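NAD-dependent formate dehydrogenase gamma subunit (Cupriavidus necator, PDB 6VW7) carries a [2Fe-2S] cluster in a thioredoxin-like domain and, together with the beta subunit, probably passes electrons between formate oxidation and NAD. Local coordinates at residues Gln25-Leu35 and Ile53-Val64; His82-Cys92 and Cys132-Gly141. All coordinates share one frame; numbering follows the deposited sequence. Where two conformers were deposited one is given.

Contact 1. Residues Gln25-Leu35 and Ile53-Val64; sequences QDIPGALLPIL and IARALNLSRAEV
L31 and L57 pack against each other at the centre of a small helical bundle, the N-terminal part of this complex I 24 kDa-type subunit. Helix segments 31-35 and 53-57 run roughly antiparallel, 144° between their N-to-C directions, but their axes stay 11.7 Å apart, so branched side chains fill the gap. L31 and L57 carry most of the tight side. A chi1 of -177° swings L31 CG away from the backbone N and sends CD1 across I53 at about a right angle, where CD1 lies 3.4 Å from I53 CG2, closer than ordinary van der Waals contact. The other branch, CD2, meets L59 CD1 obliquely, while V64 borders CD1 from the next helix. L57 crosses L31 nearly perpendicularly too, its CD1 3.9 Å from L31 CB. Its second branch goes to I34 in a tip-to-tip meeting, L57 CD2 to I34 CD1 3.8 Å. One turn on from L31, L35 CD2 touches I53 CD1 at 4.0 Å. V21 of helix 14-24 and V67 of helix 61-70 extend this apolar core, and G284 of the beta subunit packs on L31.

The Q25 end is looser and more polar. There the end of the Q25 side chain, OE1, comes to 3.9 Å from A56 CB, and both residues are partly exposed. N58, with positive phi, makes a Schellman motif with the last turn, and S60 OG caps the following helix through E63 N. At this partly exposed end one water donates to both backbones, 2.6 Å from Q25 O and 3.0 Å from A56 O.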
ATOM      1  N   GLN A  25     -19.158 -17.862 -12.916  1.00 28.31           N
ATOM      2  CA  GLN A  25     -19.088 -19.150 -12.242  1.00 29.95           C
ATOM      3  C   GLN A  25     -17.928 -20.015 -12.734  1.00 29.14           C
ATOM      4  O   GLN A  25     -17.557 -20.976 -12.047  1.00 27.27           O
ATOM      5  CB  GLN A  25     -20.431 -19.874 -12.389  1.00 27.34           C
ATOM      6  CG  GLN A  25     -20.762 -20.344 -13.766  1.00 31.93           C
ATOM      7  CD  GLN A  25     -22.047 -21.150 -13.750  1.00 39.60           C
ATOM      8  OE1 GLN A  25     -23.052 -20.700 -13.201  1.00 46.27           O
ATOM      9  NE2 GLN A  25     -22.000 -22.365 -14.272  1.00 37.42           N
ATOM     10  N   ASP A  26     -17.329 -19.689 -13.881  1.00 27.13           N
ATOM     11  CA  ASP A  26     -16.173 -20.430 -14.369  1.00 28.70           C
ATOM     12  C   ASP A  26     -14.858 -19.672 -14.190  1.00 28.20           C
ATOM     13  O   ASP A  26     -13.841 -20.077 -14.756  1.00 29.50           O
ATOM     14  CB  ASP A  26     -16.363 -20.807 -15.839  1.00 31.37           C
ATOM     15  CG  ASP A  26     -17.275 -22.022 -16.018  1.00 36.81           C
ATOM     16  OD1 ASP A  26     -17.709 -22.601 -14.996  1.00 37.98           O
ATOM     17  OD2 ASP A  26     -17.560 -22.394 -17.177  1.00 39.05           O
ATOM     18  N   ILE A  27     -14.853 -18.575 -13.443  1.00 25.68           N
ATOM     19  CA  ILE A  27     -13.608 -17.855 -13.176  1.00 26.54           C
ATOM     20  C   ILE A  27     -12.822 -18.617 -12.108  1.00 27.54           C
ATOM     21  O   ILE A  27     -13.407 -19.062 -11.110  1.00 28.39           O
ATOM     22  CB  ILE A  27     -13.891 -16.407 -12.756  1.00 27.74           C
ATOM     23  CG1 ILE A  27     -14.469 -15.625 -13.948  1.00 30.93           C
ATOM     24  CG2 ILE A  27     -12.638 -15.731 -12.235  1.00 27.20           C
ATOM     25  CD1 ILE A  27     -14.666 -14.190 -13.672  1.00 33.11           C
ATOM     26  N   PRO A  28     -11.515 -18.805 -12.289  1.00 29.46           N
ATOM     27  CA  PRO A  28     -10.683 -19.429 -11.235  1.00 31.43           C
ATOM     28  C   PRO A  28     -10.773 -18.657  -9.927  1.00 31.00           C
ATOM     29  O   PRO A  28     -10.465 -17.461  -9.867  1.00 28.93           O
ATOM     30  CB  PRO A  28      -9.267 -19.365 -11.822  1.00 34.15           C
ATOM     31  CG  PRO A  28      -9.462 -19.248 -13.326  1.00 33.39           C
ATOM     32  CD  PRO A  28     -10.748 -18.491 -13.515  1.00 32.18           C
ATOM     33  N   GLY A  29     -11.187 -19.350  -8.868  1.00 28.57           N
ATOM     34  CA  GLY A  29     -11.366 -18.688  -7.587  1.00 27.59           C
ATOM     35  C   GLY A  29     -12.412 -17.585  -7.633  1.00 26.62           C
ATOM     36  O   GLY A  29     -12.196 -16.481  -7.133  1.00 25.87           O
ATOM     37  N   ALA A  30     -13.587 -17.908  -8.179  1.00 25.40           N
ATOM     38  CA  ALA A  30     -14.612 -16.911  -8.461  1.00 25.37           C
ATOM     39  C   ALA A  30     -15.297 -16.343  -7.219  1.00 24.90           C
ATOM     40  O   ALA A  30     -15.965 -15.319  -7.345  1.00 26.75           O
ATOM     41  CB  ALA A  30     -15.687 -17.539  -9.372  1.00 26.57           C
ATOM     42  N   LEU A  31     -15.165 -16.965  -6.041  1.00 21.53           N
ATOM     43  CA  LEU A  31     -16.034 -16.594  -4.922  1.00 23.91           C
ATOM     44  C   LEU A  31     -15.863 -15.127  -4.523  1.00 25.45           C
ATOM     45  O   LEU A  31     -16.857 -14.406  -4.383  1.00 26.12           O
ATOM     46  CB  LEU A  31     -15.811 -17.513  -3.721  1.00 25.22           C
ATOM     47  CG  LEU A  31     -16.732 -17.239  -2.529  1.00 27.37           C
ATOM     48  CD1 LEU A  31     -18.176 -17.067  -2.991  1.00 28.92           C
ATOM     49  CD2 LEU A  31     -16.642 -18.369  -1.499  1.00 27.57           C
ATOM     50  N   LEU A  32     -14.615 -14.672  -4.287  1.00 23.38           N
ATOM     51  CA  LEU A  32     -14.421 -13.273  -3.896  1.00 22.69           C
ATOM     52  C   LEU A  32     -14.850 -12.280  -4.976  1.00 22.50           C
ATOM     53  O   LEU A  32     -15.450 -11.253  -4.616  1.00 23.57           O
ATOM     54  CB  LEU A  32     -12.965 -13.011  -3.471  1.00 22.21           C
ATOM     55  CG  LEU A  32     -12.746 -13.068  -1.957  1.00 24.28           C
ATOM     56  CD1 LEU A  32     -12.852 -14.499  -1.493  1.00 24.91           C
ATOM     57  CD2 LEU A  32     -11.388 -12.460  -1.501  1.00 26.47           C
ATOM     58  N   PRO A  33     -14.506 -12.450  -6.270  1.00 20.28           N
ATOM     59  CA  PRO A  33     -15.085 -11.544  -7.287  1.00 22.73           C
ATOM     60  C   PRO A  33     -16.601 -11.545  -7.280  1.00 23.97           C
ATOM     61  O   PRO A  33     -17.227 -10.500  -7.515  1.00 23.88           O
ATOM     62  CB  PRO A  33     -14.516 -12.082  -8.606  1.00 23.21           C
ATOM     63  CG  PRO A  33     -13.144 -12.661  -8.174  1.00 22.01           C
ATOM     64  CD  PRO A  33     -13.438 -13.302  -6.840  1.00 21.21           C
ATOM     65  N   ILE A  34     -17.220 -12.700  -7.030  1.00 24.41           N
ATOM     66  CA  ILE A  34     -18.681 -12.753  -6.971  1.00 26.39           C
ATOM     67  C   ILE A  34     -19.187 -11.950  -5.779  1.00 25.37           C
ATOM     68  O   ILE A  34     -20.101 -11.130  -5.905  1.00 23.86           O
ATOM     69  CB  ILE A  34     -19.164 -14.215  -6.909  1.00 23.73           C
ATOM     70  CG1 ILE A  34     -19.005 -14.887  -8.270  1.00 24.28           C
ATOM     71  CG2 ILE A  34     -20.610 -14.296  -6.414  1.00 23.38           C
ATOM     72  CD1 ILE A  34     -19.329 -16.382  -8.271  1.00 23.26           C
ATOM     73  N   LEU A  35     -18.582 -12.161  -4.606  1.00 23.09           N
ATOM     74  CA  LEU A  35     -19.028 -11.454  -3.409  1.00 23.62           C
ATOM     75  C   LEU A  35     -18.843  -9.949  -3.563  1.00 25.39           C
ATOM     76  O   LEU A  35     -19.699  -9.168  -3.133  1.00 28.08           O
ATOM     77  CB  LEU A  35     -18.272 -11.970  -2.175  1.00 22.79           C
ATOM     78  CG  LEU A  35     -18.572 -13.415  -1.750  1.00 24.06           C
ATOM     79  CD1 LEU A  35     -17.659 -13.874  -0.569  1.00 22.62           C
ATOM     80  CD2 LEU A  35     -20.023 -13.569  -1.377  1.00 26.24           C
ATOM     81  N   ILE A  53     -24.873 -18.969  -4.803  1.00 29.87           N
ATOM     82  CA  ILE A  53     -23.426 -19.015  -4.987  1.00 30.33           C
ATOM     83  C   ILE A  53     -22.919 -20.441  -4.804  1.00 29.83           C
ATOM     84  O   ILE A  53     -22.203 -20.974  -5.659  1.00 30.43           O
ATOM     85  CB  ILE A  53     -22.740 -18.048  -4.007  1.00 29.88           C
ATOM     86  CG1 ILE A  53     -23.183 -16.608  -4.277  1.00 29.46           C
ATOM     87  CG2 ILE A  53     -21.212 -18.228  -4.028  1.00 27.98           C
ATOM     88  CD1 ILE A  53     -23.005 -15.687  -3.080  1.00 30.49           C
ATOM     89  N   ALA A  54     -23.342 -21.094  -3.716  1.00 28.75           N
ATOM     90  CA  ALA A  54     -22.850 -22.431  -3.392  1.00 30.99           C
ATOM     91  C   ALA A  54     -23.091 -23.402  -4.537  1.00 34.57           C
ATOM     92  O   ALA A  54     -22.173 -24.115  -4.962  1.00 34.12           O
ATOM     93  CB  ALA A  54     -23.509 -22.937  -2.108  1.00 32.65           C
ATOM     94  N   ARG A  55     -24.329 -23.436  -5.058  1.00 36.30           N
ATOM     95  CA  ARG A  55     -24.657 -24.345  -6.150  1.00 38.10           C
ATOM     96  C   ARG A  55     -23.804 -24.074  -7.384  1.00 38.22           C
ATOM     97  O   ARG A  55     -23.326 -25.010  -8.033  1.00 38.97           O
ATOM     98  CB  ARG A  55     -26.148 -24.239  -6.491  1.00 42.37           C
ATOM     99  CG  ARG A  55     -26.544 -24.935  -7.771  1.00 45.32           C
ATOM    100  CD  ARG A  55     -28.049 -25.188  -7.816  1.00 49.65           C
ATOM    101  NE  ARG A  55     -28.499 -25.547  -9.161  1.00 52.78           N
ATOM    102  CZ  ARG A  55     -29.621 -26.207  -9.425  1.00 57.57           C
ATOM    103  NH1 ARG A  55     -30.412 -26.597  -8.432  1.00 59.71           N
ATOM    104  NH2 ARG A  55     -29.951 -26.485 -10.681  1.00 59.44           N
ATOM    105  N   ALA A  56     -23.637 -22.804  -7.754  1.00 36.02           N
ATOM    106  CA  ALA A  56     -22.928 -22.509  -8.995  1.00 35.71           C
ATOM    107  C   ALA A  56     -21.442 -22.858  -8.909  1.00 33.57           C
ATOM    108  O   ALA A  56     -20.848 -23.260  -9.914  1.00 32.96           O
ATOM    109  CB  ALA A  56     -23.099 -21.044  -9.360  1.00 34.38           C
ATOM    110  N   LEU A  57     -20.826 -22.699  -7.742  1.00 34.40           N
ATOM    111  CA  LEU A  57     -19.402 -22.978  -7.565  1.00 33.83           C
ATOM    112  C   LEU A  57     -19.123 -24.379  -7.026  1.00 37.55           C
ATOM    113  O   LEU A  57     -17.961 -24.699  -6.724  1.00 36.54           O
ATOM    114  CB  LEU A  57     -18.778 -21.938  -6.626  1.00 30.94           C
ATOM    115  CG  LEU A  57     -18.985 -20.457  -7.003  1.00 31.74           C
ATOM    116  CD1 LEU A  57     -18.096 -19.579  -6.108  1.00 29.48           C
ATOM    117  CD2 LEU A  57     -18.706 -20.171  -8.479  1.00 32.06           C
ATOM    118  N   ASN A  58     -20.151 -25.216  -6.892  1.00 40.88           N
ATOM    119  CA  ASN A  58     -20.016 -26.544  -6.295  0.78 42.13           C
ATOM    120  C   ASN A  58     -19.294 -26.455  -4.950  1.00 39.50           C
ATOM    121  O   ASN A  58     -18.354 -27.198  -4.662  1.00 38.81           O
ATOM    122  CB  ASN A  58     -19.311 -27.514  -7.251  0.78 44.90           C
ATOM    123  CG  ASN A  58     -19.399 -28.975  -6.789  0.78 48.27           C
ATOM    124  OD1 ASN A  58     -20.346 -29.374  -6.103  0.78 50.92           O
ATOM    125  ND2 ASN A  58     -18.407 -29.775  -7.168  0.78 49.08           N
ATOM    126  N   LEU A  59     -19.747 -25.519  -4.123  1.00 36.48           N
ATOM    127  CA  LEU A  59     -19.253 -25.349  -2.763  1.00 34.95           C
ATOM    128  C   LEU A  59     -20.405 -25.596  -1.798  1.00 34.58           C
ATOM    129  O   LEU A  59     -21.575 -25.534  -2.181  1.00 33.52           O
ATOM    130  CB  LEU A  59     -18.683 -23.939  -2.541  1.00 32.28           C
ATOM    131  CG  LEU A  59     -17.479 -23.500  -3.375  1.00 29.60           C
ATOM    132  CD1 LEU A  59     -17.170 -22.050  -3.112  1.00 25.18           C
ATOM    133  CD2 LEU A  59     -16.266 -24.363  -3.033  1.00 31.23           C
ATOM    134  N   SER A  60     -20.083 -25.862  -0.538  1.00 33.37           N
ATOM    135  CA  SER A  60     -21.166 -25.980   0.426  1.00 34.56           C
ATOM    136  C   SER A  60     -21.617 -24.596   0.875  1.00 36.16           C
ATOM    137  O   SER A  60     -20.879 -23.610   0.779  1.00 35.30           O
ATOM    138  CB  SER A  60     -20.733 -26.789   1.646  1.00 34.63           C
ATOM    139  OG  SER A  60     -19.927 -25.969   2.472  1.00 34.19           O
ATOM    140  N   ARG A  61     -22.843 -24.529   1.387  1.00 39.45           N
ATOM    141  CA  ARG A  61     -23.345 -23.261   1.907  1.00 39.82           C
ATOM    142  C   ARG A  61     -22.506 -22.787   3.087  1.00 36.60           C
ATOM    143  O   ARG A  61     -22.240 -21.587   3.227  1.00 34.05           O
ATOM    144  CB  ARG A  61     -24.817 -23.389   2.308  1.00 45.83           C
ATOM    145  CG  ARG A  61     -25.806 -23.570   1.143  1.00 53.11           C
ATOM    146  CD  ARG A  61     -25.908 -25.035   0.694  1.00 59.13           C
ATOM    147  NE  ARG A  61     -25.509 -25.959   1.757  1.00 61.98           N
ATOM    148  CZ  ARG A  61     -25.110 -27.215   1.567  1.00 60.81           C
ATOM    149  NH1 ARG A  61     -25.050 -27.732   0.350  1.00 61.84           N
ATOM    150  NH2 ARG A  61     -24.766 -27.956   2.607  1.00 59.22           N
ATOM    151  N   ALA A  62     -22.078 -23.712   3.952  1.00 37.37           N
ATOM    152  CA  ALA A  62     -21.261 -23.318   5.103  1.00 34.88           C
ATOM    153  C   ALA A  62     -19.925 -22.739   4.657  1.00 32.64           C
ATOM    154  O   ALA A  62     -19.436 -21.757   5.229  1.00 30.84           O
ATOM    155  CB  ALA A  62     -21.036 -24.518   6.027  1.00 37.18           C
ATOM    156  N   GLU A  63     -19.337 -23.319   3.614  1.00 33.36           N
ATOM    157  CA  GLU A  63     -18.091 -22.794   3.071  1.00 32.97           C
ATOM    158  C   GLU A  63     -18.257 -21.342   2.629  1.00 31.26           C
ATOM    159  O   GLU A  63     -17.457 -20.468   2.993  1.00 29.80           O
ATOM    160  CB  GLU A  63     -17.639 -23.687   1.915  1.00 36.34           C
ATOM    161  CG  GLU A  63     -16.610 -23.079   0.993  1.00 41.58           C
ATOM    162  CD  GLU A  63     -15.233 -23.038   1.619  1.00 48.05           C
ATOM    163  OE1 GLU A  63     -15.029 -23.730   2.630  1.00 51.39           O
ATOM    164  OE2 GLU A  63     -14.354 -22.311   1.102  1.00 50.25           O
ATOM    165  N   VAL A  64     -19.306 -21.064   1.844  1.00 29.52           N
ATOM    166  CA  VAL A  64     -19.542 -19.708   1.360  1.00 29.78           C
ATOM    167  C   VAL A  64     -19.776 -18.758   2.532  1.00 30.76           C
ATOM    168  O   VAL A  64     -19.189 -17.672   2.598  1.00 29.51           O
ATOM    169  CB  VAL A  64     -20.731 -19.695   0.373  1.00 31.16           C
ATOM    170  CG1 VAL A  64     -21.038 -18.274  -0.076  1.00 30.99           C
ATOM    171  CG2 VAL A  64     -20.428 -20.580  -0.831  1.00 31.83           C
TER
HETATM  172  O   HOH W   1     -18.322 -23.449 -11.528  1.00 44.87           O

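Contact 2. Residues His82-Cys92 and Cys132-Gly141. With FES (Fe2/s2 (inorganic) cluster), chain E.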
ATOM      1  N   HIS A  82     -23.970   6.449   3.917  1.00 43.15           N
ATOM      2  CA  HIS A  82     -22.537   6.656   3.732  1.00 39.70           C
ATOM      3  C   HIS A  82     -21.753   5.830   4.746  1.00 40.26           C
ATOM      4  O   HIS A  82     -22.068   5.848   5.941  1.00 39.59           O
ATOM      5  CB  HIS A  82     -22.178   8.132   3.885  1.00 40.58           C
ATOM      6  CG  HIS A  82     -22.928   9.030   2.957  1.00 45.11           C
ATOM      7  ND1 HIS A  82     -22.622   9.134   1.618  1.00 44.99           N
ATOM      8  CD2 HIS A  82     -23.973   9.863   3.173  1.00 47.27           C
ATOM      9  CE1 HIS A  82     -23.451   9.987   1.046  1.00 46.19           C
ATOM     10  NE2 HIS A  82     -24.282  10.443   1.967  1.00 47.90           N
ATOM     11  N   VAL A  83     -20.741   5.111   4.269  1.00 39.13           N
ATOM     12  CA  VAL A  83     -19.799   4.405   5.129  1.00 38.00           C
ATOM     13  C   VAL A  83     -18.579   5.301   5.285  1.00 35.59           C
ATOM     14  O   VAL A  83     -17.843   5.546   4.319  1.00 36.34           O
ATOM     15  CB  VAL A  83     -19.404   3.034   4.564  1.00 38.82           C
ATOM     16  CG1 VAL A  83     -18.378   2.379   5.477  1.00 38.49           C
ATOM     17  CG2 VAL A  83     -20.617   2.144   4.415  1.00 39.07           C
ATOM     18  N   VAL A  84     -18.372   5.796   6.494  1.00 31.43           N
ATOM     19  CA  VAL A  84     -17.230   6.639   6.824  1.00 30.58           C
ATOM     20  C   VAL A  84     -16.207   5.752   7.525  1.00 30.98           C
ATOM     21  O   VAL A  84     -16.481   5.246   8.616  1.00 31.13           O
ATOM     22  CB  VAL A  84     -17.643   7.814   7.721  1.00 31.93           C
ATOM     23  CG1 VAL A  84     -16.427   8.657   8.081  1.00 33.48           C
ATOM     24  CG2 VAL A  84     -18.698   8.655   7.038  1.00 35.06           C
ATOM     25  N   GLN A  85     -15.051   5.529   6.886  1.00 29.53           N
ATOM     26  CA  GLN A  85     -13.957   4.736   7.451  1.00 30.94           C
ATOM     27  C   GLN A  85     -12.913   5.668   8.046  1.00 32.35           C
ATOM     28  O   GLN A  85     -12.395   6.544   7.345  1.00 34.18           O
ATOM     29  CB  GLN A  85     -13.299   3.841   6.397  1.00 29.52           C
ATOM     30  CG  GLN A  85     -14.256   2.886   5.707  1.00 31.45           C
ATOM     31  CD  GLN A  85     -13.583   2.128   4.580  1.00 32.25           C
ATOM     32  OE1 GLN A  85     -12.753   1.268   4.824  1.00 33.32           O
ATOM     33  NE2 GLN A  85     -13.948   2.437   3.346  1.00 33.22           N
ATOM     34  N   VAL A  86     -12.601   5.470   9.325  1.00 31.56           N
ATOM     35  CA  VAL A  86     -11.585   6.236  10.042  1.00 30.09           C
ATOM     36  C   VAL A  86     -10.378   5.328  10.269  1.00 30.09           C
ATOM     37  O   VAL A  86     -10.498   4.259  10.884  1.00 30.47           O
ATOM     38  CB  VAL A  86     -12.130   6.772  11.376  1.00 31.67           C
ATOM     39  CG1 VAL A  86     -11.049   7.556  12.141  1.00 29.32           C
ATOM     40  CG2 VAL A  86     -13.390   7.613  11.135  1.00 33.08           C
ATOM     41  N   CYS A  87      -9.213   5.752   9.785  1.00 28.64           N
ATOM     42  CA  CYS A  87      -8.020   4.935   9.953  1.00 29.97           C
ATOM     43  C   CYS A  87      -7.588   4.903  11.412  1.00 27.45           C
ATOM     44  O   CYS A  87      -7.545   5.939  12.080  1.00 27.79           O
ATOM     45  CB  CYS A  87      -6.872   5.440   9.086  1.00 27.57           C
ATOM     46  SG  CYS A  87      -5.426   4.362   9.300  1.00 25.12           S
ATOM     47  N   ARG A  88      -7.296   3.698  11.904  1.00 26.33           N
ATOM     48  CA  ARG A  88      -6.901   3.461  13.283  1.00 30.42           C
ATOM     49  C   ARG A  88      -5.468   2.969  13.417  1.00 25.51           C
ATOM     50  O   ARG A  88      -5.040   2.643  14.530  1.00 27.50           O
ATOM     51  CB  ARG A  88      -7.849   2.448  13.933  1.00 37.72           C
ATOM     52  CG  ARG A  88      -9.274   2.940  14.201  1.00 44.80           C
ATOM     53  CD  ARG A  88      -9.913   1.972  15.197  1.00 51.35           C
ATOM     54  NE  ARG A  88      -9.049   1.790  16.366  1.00 56.78           N
ATOM     55  CZ  ARG A  88      -8.852   0.622  16.985  1.00 58.36           C
ATOM     56  NH1 ARG A  88      -9.467  -0.482  16.565  1.00 59.35           N
ATOM     57  NH2 ARG A  88      -8.037   0.558  18.034  1.00 57.85           N
ATOM     58  N   ALA A  89      -4.724   2.883  12.319  1.00 24.36           N
ATOM     59  CA  ALA A  89      -3.412   2.257  12.316  1.00 26.32           C
ATOM     60  C   ALA A  89      -2.324   3.261  12.713  1.00 27.61           C
ATOM     61  O   ALA A  89      -2.586   4.446  12.946  1.00 28.90           O
ATOM     62  CB  ALA A  89      -3.128   1.636  10.950  1.00 25.81           C
ATOM     63  N   GLU A  90      -1.071   2.780  12.734  1.00 25.00           N
ATOM     64  CA  GLU A  90      -0.003   3.445  13.478  1.00 25.63           C
ATOM     65  C   GLU A  90       0.300   4.857  12.971  1.00 27.45           C
ATOM     66  O   GLU A  90       0.463   5.782  13.773  1.00 28.78           O
ATOM     67  CB  GLU A  90       1.267   2.591  13.438  1.00 27.36           C
ATOM     68  CG  GLU A  90       1.225   1.356  14.349  1.00 30.43           C
ATOM     69  CD  GLU A  90       0.608   0.142  13.653  1.00 32.02           C
ATOM     70  OE1 GLU A  90      -0.100   0.326  12.629  1.00 27.93           O
ATOM     71  OE2 GLU A  90       0.816  -0.993  14.142  1.00 34.35           O
ATOM     72  N   ALA A  91       0.440   5.049  11.653  1.00 25.85           N
ATOM     73  CA  ALA A  91       0.862   6.379  11.209  1.00 26.44           C
ATOM     74  C   ALA A  91      -0.206   7.418  11.528  1.00 28.37           C
ATOM     75  O   ALA A  91       0.109   8.519  12.000  1.00 30.70           O
ATOM     76  CB  ALA A  91       1.230   6.389   9.731  1.00 23.33           C
ATOM     77  N   CYS A  92      -1.474   7.093  11.287  1.00 29.15           N
ATOM     78  CA  CYS A  92      -2.526   8.019  11.685  1.00 28.76           C
ATOM     79  C   CYS A  92      -2.598   8.190  13.197  1.00 28.46           C
ATOM     80  O   CYS A  92      -2.923   9.284  13.669  1.00 26.58           O
ATOM     81  CB  CYS A  92      -3.856   7.574  11.099  1.00 29.64           C
ATOM     82  SG  CYS A  92      -3.863   7.901   9.332  1.00 26.25           S
ATOM     83  N   CYS A 132      -0.488   7.458   4.683  1.00 18.90           N
ATOM     84  CA  CYS A 132       0.163   7.489   5.993  1.00 21.81           C
ATOM     85  C   CYS A 132       0.975   8.756   6.251  1.00 24.97           C
ATOM     86  O   CYS A 132       1.349   9.010   7.406  1.00 27.36           O
ATOM     87  CB  CYS A 132       1.074   6.281   6.139  1.00 21.65           C
ATOM     88  SG  CYS A 132       0.359   4.756   5.495  1.00 22.93           S
ATOM     89  N   ALA A 133       1.321   9.509   5.216  1.00 25.56           N
ATOM     90  CA  ALA A 133       2.041  10.764   5.397  1.00 27.43           C
ATOM     91  C   ALA A 133       1.130  11.985   5.448  1.00 28.00           C
ATOM     92  O   ALA A 133       1.634  13.110   5.553  1.00 28.51           O
ATOM     93  CB  ALA A 133       3.067  10.946   4.276  1.00 27.55           C
ATOM     94  N   CYS A 134      -0.192  11.815   5.354  1.00 27.90           N
ATOM     95  CA  CYS A 134      -1.097  12.959   5.401  0.74 29.25           C
ATOM     96  C   CYS A 134      -2.334  12.629   6.224  1.00 28.65           C
ATOM     97  O   CYS A 134      -3.451  13.048   5.905  1.00 26.13           O
ATOM     98  CB  CYS A 134      -1.473  13.426   3.994  0.74 27.68           C
ATOM     99  SG  CYS A 134      -2.393  12.245   2.984  0.74 29.56           S
ATOM    100  N   GLY A 135      -2.141  11.890   7.312  1.00 28.31           N
ATOM    101  CA  GLY A 135      -3.229  11.555   8.198  1.00 25.76           C
ATOM    102  C   GLY A 135      -3.518  12.659   9.189  1.00 25.61           C
ATOM    103  O   GLY A 135      -2.893  13.725   9.151  1.00 25.94           O
ATOM    104  N   PRO A 136      -4.486  12.437  10.097  1.00 26.21           N
ATOM    105  CA  PRO A 136      -5.360  11.259  10.151  1.00 26.38           C
ATOM    106  C   PRO A 136      -6.230  11.146   8.893  1.00 28.56           C
ATOM    107  O   PRO A 136      -6.694  12.162   8.352  1.00 28.28           O
ATOM    108  CB  PRO A 136      -6.225  11.510  11.394  1.00 26.60           C
ATOM    109  CG  PRO A 136      -5.435  12.469  12.215  1.00 28.25           C
ATOM    110  CD  PRO A 136      -4.730  13.346  11.227  1.00 26.90           C
ATOM    111  N   ALA A 137      -6.396   9.920   8.408  1.00 28.61           N
ATOM    112  CA  ALA A 137      -7.027   9.675   7.126  1.00 26.15           C
ATOM    113  C   ALA A 137      -8.441   9.147   7.330  1.00 27.26           C
ATOM    114  O   ALA A 137      -8.713   8.407   8.281  1.00 27.34           O
ATOM    115  CB  ALA A 137      -6.201   8.687   6.301  1.00 25.13           C
ATOM    116  N   VAL A 138      -9.342   9.554   6.435  1.00 27.89           N
ATOM    117  CA  VAL A 138     -10.731   9.109   6.419  1.00 29.46           C
ATOM    118  C   VAL A 138     -11.124   8.850   4.972  1.00 28.23           C
ATOM    119  O   VAL A 138     -10.722   9.592   4.071  1.00 29.39           O
ATOM    120  CB  VAL A 138     -11.672  10.150   7.071  1.00 31.28           C
ATOM    121  CG1 VAL A 138     -13.141   9.783   6.843  1.00 32.31           C
ATOM    122  CG2 VAL A 138     -11.390  10.259   8.569  1.00 31.25           C
ATOM    123  N   MET A 139     -11.891   7.788   4.746  1.00 28.20           N
ATOM    124  CA  MET A 139     -12.479   7.508   3.444  1.00 30.31           C
ATOM    125  C   MET A 139     -13.996   7.447   3.570  1.00 31.94           C
ATOM    126  O   MET A 139     -14.519   6.777   4.467  1.00 34.46           O
ATOM    127  CB  MET A 139     -11.956   6.187   2.865  1.00 32.30           C
ATOM    128  CG  MET A 139     -12.427   5.919   1.406  1.00 34.23           C
ATOM    129  SD  MET A 139     -11.532   4.511   0.697  1.00 40.38           S
ATOM    130  CE  MET A 139     -10.510   5.315  -0.513  1.00 41.58           C
ATOM    131  N   VAL A 140     -14.697   8.134   2.672  1.00 32.88           N
ATOM    132  CA  VAL A 140     -16.154   8.078   2.597  1.00 38.17           C
ATOM    133  C   VAL A 140     -16.509   7.566   1.211  1.00 41.24           C
ATOM    134  O   VAL A 140     -16.275   8.251   0.205  1.00 37.31           O
ATOM    135  CB  VAL A 140     -16.813   9.433   2.874  1.00 41.59           C
ATOM    136  CG1 VAL A 140     -18.324   9.257   2.927  1.00 42.91           C
ATOM    137  CG2 VAL A 140     -16.287  10.020   4.176  1.00 41.70           C
ATOM    138  N   GLY A 141     -17.063   6.360   1.158  1.00 44.93           N
ATOM    139  CA  GLY A 141     -17.249   5.676  -0.097  1.00 47.85           C
ATOM    140  C   GLY A 141     -15.879   5.371  -0.658  1.00 45.70           C
ATOM    141  O   GLY A 141     -15.165   4.508  -0.143  1.00 46.78           O
TER
HETATM  142 FE1  FES E 301      -3.597   5.633   8.432  1.00 26.86          FE
HETATM  143 FE2  FES E 301      -1.761   4.551   6.778  1.00 40.07          FE
HETATM  144  S1  FES E 301      -3.461   5.895   6.227  1.00 26.45           S
HETATM  145  S2  FES E 301      -1.828   4.502   9.026  1.00 24.65           S
HETATM  146  O   HOH W   2     -16.260   3.914   2.765  1.00 34.97           O
HETATM  147  O   HOH W   3      -7.531   8.605  10.881  1.00 27.45           O
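V83 O is gripped by a water that donates to it at 2.8 Å and, weakly, by G141 N at 3.4 Å; the same water donates to G141 O and accepts from Q85 NE2. From this end, strands 82-87 and 138-140 pair antiparallel, 167° between their directions, in the central sheet of the thioredoxin-like fold. Q85 and M139 form the hydrogen-bonded pair: Q85 N donates to M139 O at 2.8 Å, nearly straight at 171°, and M139 N answers to Q85 O at 2.9 Å. V84, V86, V138 and V140 share one face, where V84 CG1 meets V138 CG1 at 3.7 Å; L100 and F153 from helices cover it. Next, C87 N donates to A137 O, and a second water bridges C87 O and A137 O.

At the far, C87 end the strand delivers its cysteine to the cluster. C87 is trans about chi1 (-179°), which carries SG out to one iron at 2.4 Å, joined there by C92 SG; C132 SG, with C128, binds the other. A89 N donates to C87 SG, which probably draws some charge from the thiolate and would tend to raise the cluster's reduction potential.

Contacts 1 and 2 lie on opposite sides of the chain's centre, their own centres 32 Å apart and their nearest atoms about 14 Å apart, so neither touches the other. They come in series: the helical contact, 25-35 with 53-64, closes before 82-92 with 132-141 opens, and helix 61-70, begun in contact 1, is followed by strand 82-87, the first strand of the sheet in contact 2. The two share no helix or strand. Contact 1 belongs to an all-helical part, contact 2 to the mixed sheet carrying the cluster. Both reach the beta subunit, through residues such as P28 and R88, so one partner chain spans both parts of the molecule.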